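Local atomic coordinates of phosphohistidine phosphatase SixA (Escherichia coli, PDB entry 1UJC), a protein that removes the phosphoryl group from phosphohistidine in the HPt domain of the ArcB sensor, acting in the multistep His-Asp phosphorelay. Residues Gln2-Arg7 against Phe146-Ser151; Tyr114-Leu119 against Pro126-Ser131. All coordinates share one frame; numbering follows the deposited sequence.

Contact 1 (2-7 with 146-151) and contact 2 (114-119 with 126-131) have their centres 8 Å apart, and along the chain the second is nested inside the long loop that the first closes. Both belong to one mixed sheet and its surroundings: contact 1 joins strand 2-7 with the edge strand 144-150 across strand 133-138, whereas contact 2 ties helix 111-119 to the loop that leads into strand 133-138. The two meet where R7 O lies 2.9 Å from S131 N, a probable hydrogen bond. The loop of contact 2 therefore runs beside the strand end that carries R7 into the tungstate pocket.

Contact 1 (Gln2-Arg7 against Phe146-Ser151); sequences QVFIMR and FNWQMS. With WO4 (tungstate(VI)ion), chain C.
N147 meets Q2 through their amide ends, with OD1 of N147 3.9 Å from NE2 of Q2, which is van der Waals proximity and not a hydrogen bond. The amide planes lie only 21° apart although the two side chains cross at about a right angle, and Q2 reaches this spot by a bend at chi2. What connects them is the strand between: T137 OG1 is hydrogen-bonded both to Q2 OE1 and to N147 OD1, and S135 OG makes a second bond to N147 OD1.

W148 comes next. Its CG sits between the backbone N and the carbonyl carbon (chi1 43°), and the six-membered end of the indole points to F4. CH2 of W148 stands 4.2 Å from CE2 of F4, at the rim of the phenyl ring and near its plane, an apolar touch and not a ring stack.

Beyond W148 the side chains of the two strands no longer meet, and R7 goes to the ligand instead. Extended from CG to NE, it donates from NE to O1 of tungstate (3.1 Å, 159°). R55 NE, H108 ND1 and the backbone N of L109 also hydrogen-bond the ion. R7 opens the RHG signature of histidine phosphatases.

Strand 133-138 separates the two strands; helix 25-40 packs M34 against M6 and M150 and W37 against W148, while I5 faces helix 111-119.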
# COMPACT_ATOMS: atom_id res chain seq x y z
N GLN A 2 6.13 9.94 -5.47
CA GLN A 2 5.82 9.50 -4.11
C GLN A 2 5.08 8.18 -4.14
O GLN A 2 4.05 8.05 -4.80
CB GLN A 2 4.96 10.54 -3.40
CG GLN A 2 5.67 11.84 -3.04
CD GLN A 2 6.93 11.62 -2.24
OE1 GLN A 2 8.01 11.43 -2.80
NE2 GLN A 2 6.81 11.62 -0.92
N VAL A 3 5.61 7.19 -3.44
CA VAL A 3 4.96 5.89 -3.39
C VAL A 3 4.55 5.61 -1.96
O VAL A 3 5.37 5.70 -1.05
CB VAL A 3 5.90 4.77 -3.87
CG1 VAL A 3 5.18 3.43 -3.83
CG2 VAL A 3 6.38 5.08 -5.29
N PHE A 4 3.28 5.30 -1.76
CA PHE A 4 2.78 4.99 -0.42
C PHE A 4 2.40 3.53 -0.38
O PHE A 4 1.40 3.12 -0.97
CB PHE A 4 1.58 5.86 -0.07
CG PHE A 4 1.88 7.34 -0.08
CD1 PHE A 4 1.67 8.10 -1.22
CD2 PHE A 4 2.39 7.96 1.05
CE1 PHE A 4 1.96 9.46 -1.24
CE2 PHE A 4 2.69 9.32 1.05
CZ PHE A 4 2.47 10.07 -0.10
N ILE A 5 3.20 2.74 0.34
CA ILE A 5 2.97 1.31 0.46
C ILE A 5 2.18 1.01 1.72
O ILE A 5 2.59 1.35 2.83
CB ILE A 5 4.32 0.57 0.50
CG1 ILE A 5 5.14 0.95 -0.74
CG2 ILE A 5 4.09 -0.93 0.58
CD1 ILE A 5 6.54 0.41 -0.76
N MET A 6 1.04 0.36 1.55
CA MET A 6 0.18 0.05 2.68
C MET A 6 -0.18 -1.43 2.83
O MET A 6 -0.44 -2.12 1.85
CB MET A 6 -1.10 0.88 2.57
CG MET A 6 -2.14 0.64 3.66
SD MET A 6 -3.53 1.77 3.46
CE MET A 6 -4.17 1.85 5.17
N ARG A 7 -0.17 -1.90 4.07
CA ARG A 7 -0.53 -3.28 4.36
C ARG A 7 -2.04 -3.26 4.62
O ARG A 7 -2.54 -2.38 5.31
CB ARG A 7 0.19 -3.79 5.61
CG ARG A 7 -0.20 -5.20 6.00
CD ARG A 7 0.51 -5.63 7.27
NE ARG A 7 0.16 -7.00 7.63
CZ ARG A 7 0.42 -7.55 8.82
NH1 ARG A 7 1.03 -6.84 9.76
NH2 ARG A 7 0.06 -8.80 9.06
N PHE A 146 13.61 5.75 1.48
CA PHE A 146 12.63 5.41 2.52
C PHE A 146 12.49 6.62 3.46
O PHE A 146 13.33 6.85 4.33
CB PHE A 146 13.12 4.18 3.29
CG PHE A 146 12.13 3.64 4.29
CD1 PHE A 146 10.77 3.92 4.18
CD2 PHE A 146 12.57 2.83 5.33
CE1 PHE A 146 9.86 3.40 5.09
CE2 PHE A 146 11.66 2.29 6.25
CZ PHE A 146 10.30 2.58 6.13
N ASN A 147 11.42 7.38 3.26
CA ASN A 147 11.15 8.59 4.04
C ASN A 147 10.71 8.31 5.47
O ASN A 147 11.39 8.69 6.42
CB ASN A 147 10.09 9.42 3.32
CG ASN A 147 10.46 9.69 1.88
OD1 ASN A 147 9.60 9.67 0.99
ND2 ASN A 147 11.74 9.95 1.64
N TRP A 148 9.56 7.67 5.62
CA TRP A 148 9.05 7.36 6.95
C TRP A 148 8.03 6.23 6.92
O TRP A 148 7.69 5.70 5.86
CB TRP A 148 8.40 8.60 7.58
CG TRP A 148 7.53 9.39 6.64
CD1 TRP A 148 7.88 10.52 5.96
CD2 TRP A 148 6.18 9.10 6.26
NE1 TRP A 148 6.83 10.95 5.19
CE2 TRP A 148 5.78 10.09 5.35
CE3 TRP A 148 5.28 8.09 6.61
CZ2 TRP A 148 4.50 10.11 4.78
CZ3 TRP A 148 4.01 8.10 6.04
CH2 TRP A 148 3.64 9.11 5.13
N GLN A 149 7.54 5.87 8.10
CA GLN A 149 6.56 4.81 8.23
C GLN A 149 5.61 5.23 9.34
O GLN A 149 6.04 5.67 10.40
CB GLN A 149 7.26 3.51 8.62
CG GLN A 149 6.43 2.27 8.46
CD GLN A 149 6.95 1.16 9.35
OE1 GLN A 149 8.17 0.97 9.49
NE2 GLN A 149 6.04 0.43 9.96
N MET A 150 4.31 5.09 9.10
CA MET A 150 3.31 5.48 10.08
C MET A 150 2.35 4.33 10.31
O MET A 150 1.98 3.64 9.37
CB MET A 150 2.54 6.71 9.57
CG MET A 150 1.45 7.22 10.49
SD MET A 150 2.07 7.82 12.07
CE MET A 150 3.01 9.25 11.53
N SER A 151 1.96 4.10 11.56
CA SER A 151 1.03 3.01 11.85
C SER A 151 -0.13 3.50 12.72
O SER A 151 -0.01 4.51 13.42
CB SER A 151 1.77 1.85 12.53
OG SER A 151 2.41 2.25 13.72
W WO4 C . -1.62 -10.41 5.56
O1 WO4 C . -0.56 -9.05 5.42
O2 WO4 C . -2.44 -10.67 4.06
O3 WO4 C . -2.68 -10.24 6.91
O4 WO4 C . -0.66 -11.82 5.86

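Contact 2 (Tyr114-Leu119 against Pro126-Ser131); sequences YLVAEL and PMFTTS
V116 and P126 make the larger part of this contact, the valine setting its branched end against one edge of the pyrrolidine ring. CB of V116 lies 3.8 Å from CD of P126 and 4.0 Å from CG of the same ring. CG1 of V116 also comes to within 4.0 Å of CD of P126, so the proline meets the valine through its CG-CD edge.

CG2 of V116 still brushes CG of P126 but also meets a second partner, F128. With CG1 anti to the backbone N (chi1 173°), CG2 falls beside that N and approaches F128, where it sits 4.1 Å from CE2 and equally far from CZ of F128. It arrives at the edge of the phenyl ring, near the ring plane, and not over its face. One valine is thus shared between a proline and a phenylalanine two residues apart in the loop.

V116 belongs to helix 111-119, which packs on the sheet of this histidine phosphatase alpha/beta fold; V116, L115 and L119 all touch I5 of strand 2-7, and L115 also reaches V85 and V88 of helix 85-98. The contact links helix 111-119 to the loop leading into strand 133-138. An alanine in place of V116 would lack CG1 and CG2 and would probably leave the CG-CD edge of P126 and the rim of F128 poorly packed.

F128 also lies against L109, a residue of the tungstate pocket, and the nearest atoms of its side chain and the ion are about 7 Å apart. Further on, the loop runs beside helix 25-40, where S131 OG is hydrogen-bonded to S31 OG.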
# COMPACT_ATOMS: atom_id res chain seq x y z
N TYR A 114 9.55 -6.43 1.66
CA TYR A 114 10.54 -6.65 0.61
C TYR A 114 10.49 -5.55 -0.45
O TYR A 114 11.51 -5.18 -1.02
CB TYR A 114 10.34 -8.00 -0.08
CG TYR A 114 10.37 -9.19 0.84
CD1 TYR A 114 11.39 -9.35 1.78
CD2 TYR A 114 9.39 -10.18 0.76
CE1 TYR A 114 11.43 -10.47 2.62
CE2 TYR A 114 9.42 -11.30 1.59
CZ TYR A 114 10.44 -11.43 2.52
OH TYR A 114 10.48 -12.56 3.32
N LEU A 115 9.28 -5.06 -0.72
CA LEU A 115 9.11 -4.01 -1.72
C LEU A 115 9.91 -2.77 -1.36
O LEU A 115 10.58 -2.19 -2.22
CB LEU A 115 7.63 -3.65 -1.87
CG LEU A 115 7.29 -2.61 -2.94
CD1 LEU A 115 7.83 -3.06 -4.29
CD2 LEU A 115 5.79 -2.43 -3.01
N VAL A 116 9.83 -2.34 -0.10
CA VAL A 116 10.58 -1.17 0.35
C VAL A 116 12.08 -1.38 0.16
O VAL A 116 12.77 -0.49 -0.34
CB VAL A 116 10.31 -0.85 1.84
CG1 VAL A 116 11.23 0.27 2.30
CG2 VAL A 116 8.86 -0.44 2.03
N ALA A 117 12.57 -2.55 0.55
CA ALA A 117 14.00 -2.86 0.42
C ALA A 117 14.40 -2.88 -1.04
O ALA A 117 15.41 -2.28 -1.43
CB ALA A 117 14.31 -4.21 1.07
N GLU A 118 13.61 -3.57 -1.86
CA GLU A 118 13.85 -3.67 -3.29
C GLU A 118 13.94 -2.29 -3.93
O GLU A 118 14.79 -2.04 -4.78
CB GLU A 118 12.73 -4.48 -3.95
CG GLU A 118 12.71 -4.47 -5.47
CD GLU A 118 13.88 -5.20 -6.09
OE1 GLU A 118 14.49 -6.04 -5.40
OE2 GLU A 118 14.17 -4.96 -7.29
N LEU A 119 13.05 -1.39 -3.52
CA LEU A 119 13.03 -0.03 -4.06
C LEU A 119 14.11 0.87 -3.47
O LEU A 119 14.65 1.75 -4.15
CB LEU A 119 11.66 0.61 -3.80
CG LEU A 119 10.42 -0.08 -4.37
CD1 LEU A 119 9.18 0.56 -3.78
CD2 LEU A 119 10.41 0.02 -5.88
N PRO A 126 11.31 -3.47 6.30
CA PRO A 126 10.76 -2.97 7.57
C PRO A 126 9.54 -3.76 8.03
O PRO A 126 8.93 -4.49 7.25
CB PRO A 126 10.44 -1.51 7.26
CG PRO A 126 10.09 -1.54 5.79
CD PRO A 126 11.12 -2.49 5.21
N MET A 127 9.19 -3.60 9.30
CA MET A 127 8.04 -4.28 9.91
C MET A 127 6.75 -3.47 9.67
O MET A 127 6.68 -2.28 9.98
CB MET A 127 8.27 -4.44 11.41
CG MET A 127 7.07 -4.97 12.19
SD MET A 127 6.83 -6.74 12.04
CE MET A 127 8.01 -7.38 13.30
N PHE A 128 5.73 -4.14 9.14
CA PHE A 128 4.44 -3.53 8.82
C PHE A 128 3.27 -4.03 9.68
O PHE A 128 2.92 -5.21 9.62
CB PHE A 128 4.07 -3.81 7.36
CG PHE A 128 4.61 -2.82 6.37
CD1 PHE A 128 3.89 -1.67 6.06
CD2 PHE A 128 5.81 -3.05 5.71
CE1 PHE A 128 4.35 -0.77 5.10
CE2 PHE A 128 6.29 -2.16 4.75
CZ PHE A 128 5.56 -1.02 4.45
N THR A 129 2.65 -3.15 10.46
CA THR A 129 1.49 -3.56 11.25
C THR A 129 0.32 -3.34 10.28
O THR A 129 0.49 -2.62 9.28
CB THR A 129 1.30 -2.69 12.49
OG1 THR A 129 0.91 -1.37 12.10
CG2 THR A 129 2.60 -2.61 13.29
N THR A 130 -0.84 -3.92 10.54
CA THR A 130 -1.96 -3.73 9.61
C THR A 130 -2.32 -2.25 9.43
O THR A 130 -2.31 -1.48 10.38
CB THR A 130 -3.22 -4.52 10.07
OG1 THR A 130 -3.53 -4.21 11.43
CG2 THR A 130 -3.00 -6.02 9.93
N SER A 131 -2.62 -1.88 8.18
CA SER A 131 -2.97 -0.51 7.82
C SER A 131 -1.79 0.47 7.86
O SER A 131 -1.95 1.64 7.53
CB SER A 131 -4.09 0.02 8.73
OG SER A 131 -5.32 -0.65 8.49